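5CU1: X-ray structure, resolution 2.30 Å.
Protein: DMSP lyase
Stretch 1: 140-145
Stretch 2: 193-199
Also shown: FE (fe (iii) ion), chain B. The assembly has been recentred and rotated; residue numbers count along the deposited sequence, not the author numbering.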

# COMPACT_ATOMS: atom_id res chain seq x y z
N GLN A 140 -7.97 -3.68 10.19
CA GLN A 140 -7.36 -3.14 11.28
C GLN A 140 -6.04 -3.79 11.71
O GLN A 140 -5.87 -4.86 11.59
CB GLN A 140 -8.35 -2.92 12.44
CG GLN A 140 -8.62 -4.26 13.15
CD GLN A 140 -9.79 -4.52 14.02
OE1 GLN A 140 -10.82 -4.05 13.91
NE2 GLN A 140 -9.59 -5.29 14.84
N HIS A 141 -5.25 -3.00 12.35
CA HIS A 141 -3.95 -3.22 12.85
C HIS A 141 -3.39 -2.23 13.84
O HIS A 141 -3.66 -1.13 13.82
CB HIS A 141 -2.96 -3.37 11.78
CG HIS A 141 -3.07 -2.37 10.70
ND1 HIS A 141 -2.76 -1.06 10.83
CD2 HIS A 141 -3.54 -2.49 9.47
CE1 HIS A 141 -2.92 -0.45 9.72
NE2 HIS A 141 -3.45 -1.27 8.89
N PRO A 142 -2.54 -2.66 14.71
CA PRO A 142 -1.72 -1.87 15.63
C PRO A 142 -0.81 -0.76 15.19
O PRO A 142 -0.95 0.14 15.83
CB PRO A 142 -0.96 -2.97 16.34
CG PRO A 142 -1.78 -4.06 16.20
CD PRO A 142 -2.43 -4.05 15.00
N ALA A 143 -0.13 -0.81 14.05
CA ALA A 143 0.44 0.24 13.47
C ALA A 143 -0.52 1.38 13.21
O ALA A 143 -1.46 1.23 12.69
CB ALA A 143 1.16 -0.15 12.19
N GLU A 144 -0.03 2.53 13.49
CA GLU A 144 -0.40 3.71 12.86
C GLU A 144 -0.02 3.82 11.43
O GLU A 144 0.98 3.43 11.05
CB GLU A 144 0.07 4.88 13.63
CG GLU A 144 -0.31 4.91 15.05
CD GLU A 144 0.01 6.20 15.78
OE1 GLU A 144 1.03 6.59 15.91
OE2 GLU A 144 -0.80 6.81 16.32
N GLU A 145 -0.94 4.36 10.73
CA GLU A 145 -0.97 4.41 9.32
C GLU A 145 -1.27 5.69 8.55
O GLU A 145 -2.01 6.33 8.84
CB GLU A 145 -1.71 3.19 8.76
CG GLU A 145 -2.05 3.10 7.37
CD GLU A 145 -2.92 1.98 7.03
OE1 GLU A 145 -3.99 1.94 7.22
OE2 GLU A 145 -2.48 1.06 6.62
N VAL A 193 1.66 3.37 1.41
CA VAL A 193 1.19 3.18 2.77
C VAL A 193 2.37 3.09 3.73
O VAL A 193 3.21 2.22 3.58
CB VAL A 193 0.37 1.90 2.89
CG1 VAL A 193 -0.32 1.83 4.26
CG2 VAL A 193 -0.62 1.81 1.76
N LEU A 194 2.44 4.01 4.71
CA LEU A 194 3.49 4.01 5.73
C LEU A 194 2.97 3.53 7.07
O LEU A 194 1.85 3.86 7.45
CB LEU A 194 4.08 5.41 5.90
CG LEU A 194 4.72 5.99 4.63
CD1 LEU A 194 5.34 7.34 4.91
CD2 LEU A 194 5.75 5.03 4.06
N TRP A 195 3.78 2.73 7.76
CA TRP A 195 3.48 2.24 9.11
C TRP A 195 4.52 2.73 10.11
O TRP A 195 5.70 2.89 9.79
CB TRP A 195 3.47 0.71 9.17
CG TRP A 195 2.24 0.08 8.67
CD1 TRP A 195 1.34 0.63 7.84
CD2 TRP A 195 1.77 -1.23 8.97
NE1 TRP A 195 0.32 -0.26 7.59
CE2 TRP A 195 0.57 -1.41 8.28
CE3 TRP A 195 2.26 -2.28 9.76
CZ2 TRP A 195 -0.17 -2.59 8.37
CZ3 TRP A 195 1.53 -3.45 9.83
CH2 TRP A 195 0.33 -3.59 9.15
N ARG A 196 4.06 2.96 11.33
CA ARG A 196 4.96 3.32 12.41
C ARG A 196 4.39 2.68 13.65
O ARG A 196 3.19 2.44 13.73
CB ARG A 196 5.08 4.84 12.53
CG ARG A 196 3.82 5.54 13.00
CD ARG A 196 3.94 7.06 12.93
NE ARG A 196 2.93 7.70 13.77
CZ ARG A 196 2.84 9.01 13.99
NH1 ARG A 196 3.68 9.87 13.43
NH2 ARG A 196 1.89 9.47 14.79
N GLY A 197 5.27 2.37 14.61
CA GLY A 197 4.85 1.74 15.84
C GLY A 197 5.02 0.23 15.79
O GLY A 197 6.09 -0.25 15.44
N ASP A 198 3.98 -0.50 16.14
CA ASP A 198 3.99 -1.96 16.06
C ASP A 198 3.90 -2.40 14.61
O ASP A 198 2.84 -2.35 14.01
CB ASP A 198 2.84 -2.53 16.89
CG ASP A 198 2.72 -4.03 16.79
OD1 ASP A 198 3.55 -4.70 16.14
OD2 ASP A 198 1.76 -4.55 17.39
N LEU A 199 5.03 -2.83 14.05
CA LEU A 199 5.14 -3.17 12.64
C LEU A 199 4.92 -4.65 12.39
O LEU A 199 4.74 -5.08 11.25
CB LEU A 199 6.52 -2.76 12.10
CG LEU A 199 6.97 -1.34 12.46
CD1 LEU A 199 8.41 -1.09 12.04
CD2 LEU A 199 6.03 -0.36 11.82
FE FE B . -4.38 -0.35 6.86
O HOH W 1 0.66 -3.47 13.13

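How do Glu 144 and Arg 196 join the two backbones? They form a hydrogen-bonded antiparallel pair: Arg 196 N donates to Glu 144 O at 3.1 Å, while the return bond, Glu 144 N to Arg 196 O at 3.2 Å, is weak because its angle is poor. Their side chains lie on the same face of the sheet, so opposite charges meet. Arg 196 NE and NH2 both donate to Glu 144 OE1, at 3.1 and 3.2 Å, a salt bridge made at the guanidinium edge.

What does Trp 195 contribute on the other face? Its buried indole packs against Ala 143, and its six-membered ring lies obliquely to the His 141 ring, the two centroids 4.4 Å apart. The small methyl of Ala 143 fits closely, CB lying 3.4 Å from Trp 195 CE3. The indole's one polar atom is satisfied as well, since Trp 195 NE1 donates to Glu 145 OE2 at 3.2 Å.

Why can a carboxylate be buried here? Glu 145 binds the iron through OE1 and OE2, each 2.4 Å from FE, and His 141 NE2 binds it at the same distance. His 141 ND1 donates to Ala 143 O at 3.2 Å, so both ring nitrogens of His 141 have a partner.

What closes the loop end? A water accepts from Ala 143 N at 2.9 Å and donates to Asp 198 O at 2.6 Å.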